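Local coordinates for carbonic anhydrase (Sordaria macrospora, PDB 4O1K), which probably catalyses the reversible hydration of carbon dioxide to bicarbonate at a zinc site, as a tetrameric fungal beta-carbonic anhydrase, at residues A81-N86 / R135-V140; G111-G116 / G193-F198; G116-A121 / A156-L161. All coordinates share one frame; numbering follows the deposited sequence.

In the fold
The three contacts adjoin one zinc site. Interaction 2 joins the neighbouring strands 106-112 and 190-197 and supplies two zinc ligands, His-112 and Cys-115; Cys-56 and Asp-58 complete the set. Interaction 3 shares Gly-116 with it, since helix 116-121 starts right after Cys-115; their centres lie about 10 Å apart. Interaction 1 lies farther off, its centre about 15 Å from that of interaction 2, yet the side chain of Ala-81 comes within about 5 Å of the zinc. Ala-81 CA packs 4.1 Å from Cys-115 SG. Interactions 1 and 3, with centres about 12 Å apart, meet where Ile-137 CG2 lies 3.6 Å from Ala-121 CB.

Interaction 1: A81-N86 / R135-V140; sequences ANLVCN and RNIRDV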
loop_
_atom_site.group_PDB
_atom_site.type_symbol
_atom_site.label_atom_id
_atom_site.label_comp_id
_atom_site.label_asym_id
_atom_site.label_seq_id
_atom_site.Cartn_x
_atom_site.Cartn_y
_atom_site.Cartn_z
ATOM N N ALA A 81 16.084 -1.278 -2.746
ATOM C CA ALA A 81 16.634 0.052 -3.003
ATOM C C ALA A 81 16.356 1.085 -1.927
ATOM O O ALA A 81 16.419 2.282 -2.176
ATOM C CB ALA A 81 16.269 0.566 -4.432
ATOM N N ASN A 82 16.099 0.612 -0.707
ATOM C CA ASN A 82 16.028 1.489 0.459
ATOM C C ASN A 82 15.108 2.687 0.248
ATOM O O ASN A 82 15.508 3.841 0.494
ATOM C CB ASN A 82 17.437 1.913 0.962
ATOM C CG ASN A 82 18.371 2.421 -0.153
ATOM O OD1 ASN A 82 19.141 1.650 -0.742
ATOM N ND2 ASN A 82 18.317 3.726 -0.432
ATOM N N LEU A 83 13.895 2.401 -0.238
ATOM C CA LEU A 83 12.913 3.440 -0.541
ATOM C C LEU A 83 12.034 3.840 0.642
ATOM O O LEU A 83 11.654 3.005 1.484
ATOM C CB LEU A 83 11.989 2.978 -1.682
ATOM C CG LEU A 83 12.660 2.647 -2.997
ATOM C CD1 LEU A 83 11.626 2.182 -4.045
ATOM C CD2 LEU A 83 13.359 3.876 -3.525
ATOM N N VAL A 84 11.680 5.132 0.688
ATOM C CA VAL A 84 10.709 5.620 1.667
ATOM C C VAL A 84 9.553 6.214 0.851
ATOM O O VAL A 84 9.631 7.373 0.411
ATOM C CB VAL A 84 11.353 6.688 2.582
ATOM C CG1 VAL A 84 10.344 7.240 3.537
ATOM C CG2 VAL A 84 12.504 6.055 3.405
ATOM N N CYS A 85 8.526 5.391 0.611
ATOM C CA CYS A 85 7.404 5.766 -0.290
ATOM C C CYS A 85 6.224 6.242 0.547
ATOM O O CYS A 85 5.847 5.580 1.521
ATOM C CB CYS A 85 6.947 4.561 -1.095
ATOM S SG CYS A 85 8.233 3.815 -2.168
ATOM N N ASN A 86 5.605 7.359 0.179
ATOM C CA ASN A 86 4.564 7.869 1.062
ATOM C C ASN A 86 3.291 7.024 1.151
ATOM O O ASN A 86 2.558 7.120 2.124
ATOM C CB ASN A 86 4.282 9.350 0.819
ATOM C CG ASN A 86 4.235 9.698 -0.635
ATOM O OD1 ASN A 86 5.261 9.842 -1.290
ATOM N ND2 ASN A 86 3.042 9.862 -1.146
ATOM N N ARG A 135 9.466 2.060 -10.136
ATOM C CA ARG A 135 9.087 3.349 -10.700
ATOM C C ARG A 135 9.576 4.482 -9.817
ATOM O O ARG A 135 9.974 5.542 -10.315
ATOM C CB ARG A 135 7.555 3.412 -10.885
ATOM C CG ARG A 135 7.015 4.680 -11.610
ATOM C CD ARG A 135 5.545 4.441 -11.925
ATOM N NE ARG A 135 5.415 3.182 -12.686
ATOM C CZ ARG A 135 4.461 2.267 -12.539
ATOM N NH1 ARG A 135 3.463 2.434 -11.681
ATOM N NH2 ARG A 135 4.488 1.160 -13.275
ATOM N N ASN A 136 9.592 4.267 -8.503
ATOM C CA ASN A 136 10.038 5.341 -7.594
ATOM C C ASN A 136 11.444 5.788 -7.874
ATOM O O ASN A 136 11.808 6.960 -7.677
ATOM C CB ASN A 136 9.967 4.837 -6.163
ATOM C CG ASN A 136 8.552 4.627 -5.721
ATOM O OD1 ASN A 136 8.086 3.493 -5.571
ATOM N ND2 ASN A 136 7.858 5.717 -5.495
ATOM N N ILE A 137 12.255 4.840 -8.321
ATOM C CA ILE A 137 13.644 5.124 -8.571
ATOM C C ILE A 137 13.741 5.888 -9.886
ATOM O O ILE A 137 14.536 6.834 -10.029
ATOM C CB ILE A 137 14.443 3.834 -8.661
ATOM C CG1 ILE A 137 14.461 3.128 -7.295
ATOM C CG2 ILE A 137 15.858 4.141 -9.140
ATOM C CD1 ILE A 137 14.773 1.681 -7.399
ATOM N N ARG A 138 12.918 5.489 -10.849
ATOM C CA ARG A 138 12.890 6.214 -12.093
ATOM C C ARG A 138 12.425 7.644 -11.830
ATOM O O ARG A 138 12.914 8.563 -12.467
ATOM C CB ARG A 138 12.028 5.494 -13.115
ATOM C CG ARG A 138 12.621 4.160 -13.550
ATOM C CD ARG A 138 11.875 3.579 -14.779
ATOM N NE ARG A 138 10.598 2.989 -14.398
ATOM C CZ ARG A 138 10.449 1.723 -14.007
ATOM N NH1 ARG A 138 11.504 0.917 -13.950
ATOM N NH2 ARG A 138 9.253 1.251 -13.681
ATOM N N ASP A 139 11.542 7.837 -10.846
ATOM C CA ASP A 139 11.101 9.173 -10.476
ATOM C C ASP A 139 12.273 9.984 -9.933
ATOM O O ASP A 139 12.434 11.171 -10.258
ATOM C CB ASP A 139 9.980 9.123 -9.433
ATOM C CG ASP A 139 8.623 8.766 -10.038
ATOM O OD1 ASP A 139 8.505 8.730 -11.278
ATOM O OD2 ASP A 139 7.672 8.541 -9.256
ATOM N N VAL A 140 13.117 9.354 -9.111
ATOM C CA VAL A 140 14.332 10.043 -8.654
ATOM C C VAL A 140 15.185 10.508 -9.838
ATOM O O VAL A 140 15.606 11.688 -9.900
ATOM C CB VAL A 140 15.163 9.169 -7.702
ATOM C CG1 VAL A 140 16.505 9.832 -7.431
ATOM C CG2 VAL A 140 14.402 8.941 -6.395
#
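In Leu-83 and Ile-137 the first torsion sets Leu-83 CG (chi1 -60°) and Ile-137 CG1 (chi1 -66°) anti to the carbonyl carbon, beside the backbone N; the two side chains cross at about a right angle. The forked end of Leu-83 meets two successive helix residues: CD2 lies 4.0 Å from Ile-137 CG1, while CD1 rests 3.8 Å from Asn-136 CB. Further out on Ile-137, CD1 reaches the methyl of Ala-81, 3.5 Å from its CB. Alanine suits this place because its short side chain faces the helix directly and leaves room for the isoleucine tip. At the far end of the loop, Cys-85 SG lies 3.7 Å from Asn-136 CG, beside the amide. Other residues fix the loop backbone: Val-84 N and O are hydrogen-bonded to Gln-169 OE1 and Asn-172 ND2 on helix 154-174, and Leu-83 N to Asn-79 OD1. Helix 130-143 also faces a second subunit, whose Lys-175 forms a salt bridge with Asp-139. No hydrogen bond joins the loop to the helix, and the contact therefore rests on the fit of buried apolar branches, with one thiol beside an amide.

Interaction 2: G111-G116 / G193-F198; sequences GHYGCG and GWVFNF. With ZN (zinc ion), chain B.
Strands 106-112 and 190-197 are parallel neighbours in the mixed, mainly parallel sheet of the beta-carbonic anhydrase fold, and the end of the first runs into the zinc site. Gly-111 bonds to the residues on either side of its partner Val-195, as in parallel pairing: its N donates to Trp-194 O at 2.9 Å, and its O accepts from Phe-196 N at 2.9 Å. Pairing continues one step further as Tyr-113 N reaches Phe-196 O at 3.0 Å, nearly along the C=O axis. The chain then enters a type II turn from His-112 to Cys-115. Gly-114, with phi 84°, takes the turn's third position, where a residue without a side chain fits well and leaves space for the neighbouring Phe-198 ring. Val-195 CG1 sits over the centre of the Tyr-113 ring in a CH-pi contact, 3.6 Å from the centroid and 11° off the normal. Asn-197 lies at that ring's edge, and the Tyr-113 hydroxyl is hydrogen-bonded to Glu-163. The edge of Phe-198 faces the turn, its CD1 3.2 Å from Tyr-113 O. On the zinc side, His-112 CG lies between the backbone N and carbonyl carbon (chi1 67°); NE2 binds the ion at 2.1 Å. Cys-115 SG binds it at 2.2 Å, and the same residue is the N-cap of the following helix. Cys-56 and Asp-58 complete the coordination. A Cys-Asp-His-Cys zinc set at the ends of parallel strands is the form of beta-carbonic anhydrase site in which an aspartate occupies the fourth position.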
loop_
_atom_site.group_PDB
_atom_site.type_symbol
_atom_site.label_atom_id
_atom_site.label_comp_id
_atom_site.label_asym_id
_atom_site.label_seq_id
_atom_site.Cartn_x
_atom_site.Cartn_y
_atom_site.Cartn_z
ATOM N N GLY A 111 22.202 3.703 1.296
ATOM C CA GLY A 111 22.170 3.025 0.012
ATOM C C GLY A 111 23.477 2.276 -0.154
ATOM O O GLY A 111 24.300 2.249 0.766
ATOM N N HIS A 112 23.682 1.674 -1.320
ATOM C CA HIS A 112 24.954 0.982 -1.536
ATOM C C HIS A 112 25.269 0.931 -3.013
ATOM O O HIS A 112 24.361 0.810 -3.848
ATOM C CB HIS A 112 24.961 -0.409 -0.878
ATOM C CG HIS A 112 24.003 -1.379 -1.497
ATOM N ND1 HIS A 112 24.416 -2.553 -2.092
ATOM C CD2 HIS A 112 22.656 -1.339 -1.632
ATOM C CE1 HIS A 112 23.363 -3.182 -2.593
ATOM N NE2 HIS A 112 22.285 -2.475 -2.311
ATOM N N TYR A 113 26.549 1.087 -3.351
ATOM C CA TYR A 113 26.923 1.058 -4.766
ATOM C C TYR A 113 26.765 -0.349 -5.279
ATOM O O TYR A 113 26.948 -1.319 -4.524
ATOM C CB TYR A 113 28.365 1.544 -4.991
ATOM C CG TYR A 113 28.560 2.994 -4.604
ATOM C CD1 TYR A 113 27.837 4.003 -5.228
ATOM C CD2 TYR A 113 29.461 3.357 -3.621
ATOM C CE1 TYR A 113 28.001 5.332 -4.870
ATOM C CE2 TYR A 113 29.640 4.690 -3.265
ATOM C CZ TYR A 113 28.903 5.671 -3.895
ATOM O OH TYR A 113 29.060 6.995 -3.542
ATOM N N GLY A 114 26.428 -0.470 -6.559
ATOM C CA GLY A 114 26.211 -1.781 -7.129
ATOM C C GLY A 114 24.802 -2.281 -6.879
ATOM O O GLY A 114 24.484 -3.407 -7.243
ATOM N N CYS A 115 23.958 -1.437 -6.283
ATOM C CA CYS A 115 22.589 -1.816 -5.948
ATOM C C CYS A 115 21.820 -2.428 -7.103
ATOM O O CYS A 115 21.621 -1.784 -8.145
ATOM C CB CYS A 115 21.825 -0.608 -5.434
ATOM S SG CYS A 115 20.148 -0.995 -4.839
ATOM N N GLY A 116 21.385 -3.670 -6.913
ATOM C CA GLY A 116 20.643 -4.379 -7.940
ATOM C C GLY A 116 19.297 -3.764 -8.257
ATOM O O GLY A 116 18.853 -3.803 -9.410
ATOM N N GLY A 193 22.195 10.410 5.472
ATOM C CA GLY A 193 22.159 9.691 4.207
ATOM C C GLY A 193 23.559 9.159 3.978
ATOM O O GLY A 193 24.480 9.927 3.811
ATOM N N TRP A 194 23.709 7.847 3.968
ATOM C CA TRP A 194 25.031 7.235 3.829
ATOM C C TRP A 194 25.003 6.259 2.674
ATOM O O TRP A 194 23.918 5.876 2.194
ATOM C CB TRP A 194 25.397 6.498 5.115
ATOM C CG TRP A 194 25.540 7.359 6.367
ATOM C CD1 TRP A 194 25.687 8.726 6.435
ATOM C CD2 TRP A 194 25.547 6.889 7.728
ATOM N NE1 TRP A 194 25.800 9.122 7.767
ATOM C CE2 TRP A 194 25.704 8.014 8.572
ATOM C CE3 TRP A 194 25.431 5.619 8.318
ATOM C CZ2 TRP A 194 25.763 7.903 9.977
ATOM C CZ3 TRP A 194 25.485 5.514 9.715
ATOM C CH2 TRP A 194 25.638 6.649 10.522
ATOM N N VAL A 195 26.181 5.874 2.187
ATOM C CA VAL A 195 26.240 4.909 1.104
ATOM C C VAL A 195 27.386 3.967 1.408
ATOM O O VAL A 195 28.486 4.431 1.721
ATOM C CB VAL A 195 26.489 5.568 -0.265
ATOM C CG1 VAL A 195 26.504 4.495 -1.356
ATOM C CG2 VAL A 195 25.412 6.565 -0.585
ATOM N N PHE A 196 27.118 2.661 1.356
ATOM C CA PHE A 196 28.122 1.630 1.598
ATOM C C PHE A 196 28.739 1.200 0.285
ATOM O O PHE A 196 28.055 1.169 -0.758
ATOM C CB PHE A 196 27.489 0.426 2.317
ATOM C CG PHE A 196 28.430 -0.704 2.549
ATOM C CD1 PHE A 196 29.437 -0.607 3.504
ATOM C CD2 PHE A 196 28.302 -1.885 1.827
ATOM C CE1 PHE A 196 30.314 -1.668 3.725
ATOM C CE2 PHE A 196 29.182 -2.949 2.038
ATOM C CZ PHE A 196 30.188 -2.835 2.983
ATOM N N ASN A 197 30.029 0.859 0.335
ATOM C CA ASN A 197 30.788 0.540 -0.857
ATOM C C ASN A 197 31.377 -0.851 -0.630
ATOM O O ASN A 197 32.312 -1.019 0.190
ATOM C CB ASN A 197 31.932 1.561 -1.039
ATOM C CG ASN A 197 32.619 1.448 -2.395
ATOM O OD1 ASN A 197 32.409 0.494 -3.146
ATOM N ND2 ASN A 197 33.449 2.428 -2.709
ATOM N N PHE A 198 30.841 -1.841 -1.338
ATOM C CA PHE A 198 31.227 -3.238 -1.167
ATOM C C PHE A 198 32.673 -3.489 -1.603
ATOM O O PHE A 198 33.237 -4.544 -1.301
ATOM C CB PHE A 198 30.296 -4.124 -1.998
ATOM C CG PHE A 198 30.437 -3.903 -3.480
ATOM C CD1 PHE A 198 29.657 -2.964 -4.134
ATOM C CD2 PHE A 198 31.368 -4.623 -4.218
ATOM C CE1 PHE A 198 29.791 -2.751 -5.499
ATOM C CE2 PHE A 198 31.514 -4.418 -5.586
ATOM C CZ PHE A 198 30.723 -3.480 -6.226
HETATM ZN ZN ZN B . 20.407 -2.554 -3.253
#

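Interaction 3: G116-A121 / A156-L161; sequences GGVKAA and ARYERL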
loop_
_atom_site.group_PDB
_atom_site.type_symbol
_atom_site.label_atom_id
_atom_site.label_comp_id
_atom_site.label_asym_id
_atom_site.label_seq_id
_atom_site.Cartn_x
_atom_site.Cartn_y
_atom_site.Cartn_z
ATOM N N GLY A 116 21.385 -3.670 -6.913
ATOM C CA GLY A 116 20.643 -4.379 -7.940
ATOM C C GLY A 116 19.297 -3.764 -8.257
ATOM O O GLY A 116 18.853 -3.803 -9.410
ATOM N N GLY A 117 18.644 -3.207 -7.246
ATOM C CA GLY A 117 17.328 -2.617 -7.424
ATOM C C GLY A 117 17.358 -1.371 -8.283
ATOM O O GLY A 117 16.542 -1.223 -9.186
ATOM N N VAL A 118 18.305 -0.477 -8.000
ATOM C CA VAL A 118 18.561 0.701 -8.831
ATOM C C VAL A 118 18.893 0.308 -10.285
ATOM O O VAL A 118 18.244 0.786 -11.274
ATOM C CB VAL A 118 19.663 1.556 -8.182
ATOM C CG1 VAL A 118 20.071 2.693 -9.096
ATOM C CG2 VAL A 118 19.172 2.099 -6.849
ATOM N N LYS A 119 19.844 -0.612 -10.438
ATOM C CA LYS A 119 20.151 -1.086 -11.792
ATOM C C LYS A 119 18.927 -1.665 -12.529
ATOM O O LYS A 119 18.714 -1.385 -13.713
ATOM C CB LYS A 119 21.306 -2.087 -11.785
ATOM C CG LYS A 119 21.789 -2.446 -13.188
ATOM C CD LYS A 119 23.057 -3.301 -13.162
ATOM C CE LYS A 119 24.265 -2.547 -12.587
ATOM N NZ LYS A 119 24.843 -1.524 -13.519
ATOM N N ALA A 120 18.121 -2.457 -11.833
ATOM C CA ALA A 120 16.924 -3.052 -12.434
ATOM C C ALA A 120 15.854 -2.004 -12.761
ATOM O O ALA A 120 15.067 -2.169 -13.713
ATOM C CB ALA A 120 16.357 -4.118 -11.523
ATOM N N ALA A 121 15.798 -0.951 -11.945
ATOM C CA ALA A 121 14.899 0.173 -12.191
ATOM C C ALA A 121 15.279 0.778 -13.510
ATOM O O ALA A 121 14.412 1.203 -14.279
ATOM C CB ALA A 121 15.037 1.205 -11.110
ATOM N N ALA A 156 29.384 5.631 -13.551
ATOM C CA ALA A 156 29.413 6.893 -12.800
ATOM C C ALA A 156 27.993 7.465 -12.619
ATOM O O ALA A 156 27.617 7.924 -11.527
ATOM C CB ALA A 156 30.306 7.894 -13.485
ATOM N N ARG A 157 27.216 7.439 -13.702
ATOM C CA ARG A 157 25.809 7.845 -13.645
ATOM C C ARG A 157 24.999 7.016 -12.648
ATOM O O ARG A 157 24.197 7.559 -11.891
ATOM C CB ARG A 157 25.164 7.778 -15.035
ATOM C CG ARG A 157 23.914 8.624 -15.160
ATOM C CD ARG A 157 23.276 8.467 -16.522
ATOM N NE ARG A 157 24.273 8.627 -17.572
ATOM C CZ ARG A 157 24.477 7.732 -18.537
ATOM N NH1 ARG A 157 23.741 6.626 -18.590
ATOM N NH2 ARG A 157 25.418 7.939 -19.448
ATOM N N TYR A 158 25.257 5.721 -12.643
ATOM C CA TYR A 158 24.557 4.767 -11.808
ATOM C C TYR A 158 24.874 5.021 -10.324
ATOM O O TYR A 158 23.981 5.011 -9.465
ATOM C CB TYR A 158 24.997 3.384 -12.289
ATOM C CG TYR A 158 24.623 2.213 -11.435
ATOM C CD1 TYR A 158 23.447 2.188 -10.712
ATOM C CD2 TYR A 158 25.458 1.111 -11.366
ATOM C CE1 TYR A 158 23.123 1.101 -9.924
ATOM C CE2 TYR A 158 25.135 0.023 -10.600
ATOM C CZ TYR A 158 23.968 0.030 -9.875
ATOM O OH TYR A 158 23.639 -1.053 -9.113
ATOM N N GLU A 159 26.141 5.294 -10.035
ATOM C CA GLU A 159 26.585 5.580 -8.665
ATOM C C GLU A 159 25.972 6.903 -8.196
ATOM O O GLU A 159 25.533 7.039 -7.029
ATOM C CB GLU A 159 28.121 5.588 -8.580
ATOM C CG GLU A 159 28.723 4.233 -8.957
ATOM C CD GLU A 159 30.224 4.148 -8.730
ATOM O OE1 GLU A 159 30.891 5.208 -8.628
ATOM O OE2 GLU A 159 30.730 3.006 -8.651
ATOM N N ARG A 160 25.909 7.864 -9.119
ATOM C CA ARG A 160 25.326 9.147 -8.783
ATOM C C ARG A 160 23.854 8.950 -8.477
ATOM O O ARG A 160 23.347 9.545 -7.544
ATOM C CB ARG A 160 25.520 10.175 -9.907
ATOM C CG ARG A 160 25.151 11.612 -9.517
ATOM C CD ARG A 160 25.885 12.093 -8.243
ATOM N NE ARG A 160 25.391 13.399 -7.813
ATOM C CZ ARG A 160 25.288 13.777 -6.543
ATOM N NH1 ARG A 160 25.651 12.951 -5.575
ATOM N NH2 ARG A 160 24.812 14.974 -6.236
ATOM N N LEU A 161 23.166 8.123 -9.268
ATOM C CA LEU A 161 21.754 7.803 -9.010
ATOM C C LEU A 161 21.547 7.149 -7.651
ATOM O O LEU A 161 20.560 7.423 -6.955
ATOM C CB LEU A 161 21.209 6.873 -10.096
ATOM C CG LEU A 161 19.753 6.432 -9.928
ATOM C CD1 LEU A 161 18.822 7.630 -9.823
ATOM C CD2 LEU A 161 19.331 5.523 -11.074
#
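Val-118 CG1 lies where two side chains of helix 154-174 converge. It is 3.5 Å from Leu-161 CD2, the two apolar side chains sliding past each other in opposite directions, and 3.5 Å from Tyr-158 CE1, which it meets at the ring's edge, near the ring plane. Valine suits this place, as its branch at CB sets one methyl, CG1, against both partners without a long chain. Lys-119 crosses Tyr-158 at about a right angle. Its chain starts extended, with CG anti to the backbone N (chi1 -172°), and bends further out, leaving CE 3.4 Å and NZ 3.3 Å from Tyr-158 CE2. Tyr-158 was modelled in two conformers, so the lysine and ring-edge distances describe one of them and should be read as tentative. In that conformer the hydroxyl approaches Cys-115 O, the carbonyl just ahead of helix 116-121, but too closely to be trusted in detail, and a hydrogen bond there is doubtful. The two helix segments carrying these groups approach to 10.4 Å between axes, their directions 116° apart. Beyond the first shell, Leu-161 also packs on Val-140 and Leu-148. At the start of helix 116-121, the N atoms of Gly-116 and Gly-117 make weak hydrogen bonds to the zinc ligand Asp-58. With no hydrogen bond across the two segments, the chemistry is that of an apolar contact around Val-118, bordered by a more exposed lysine whose chain lies against the tyrosine ring.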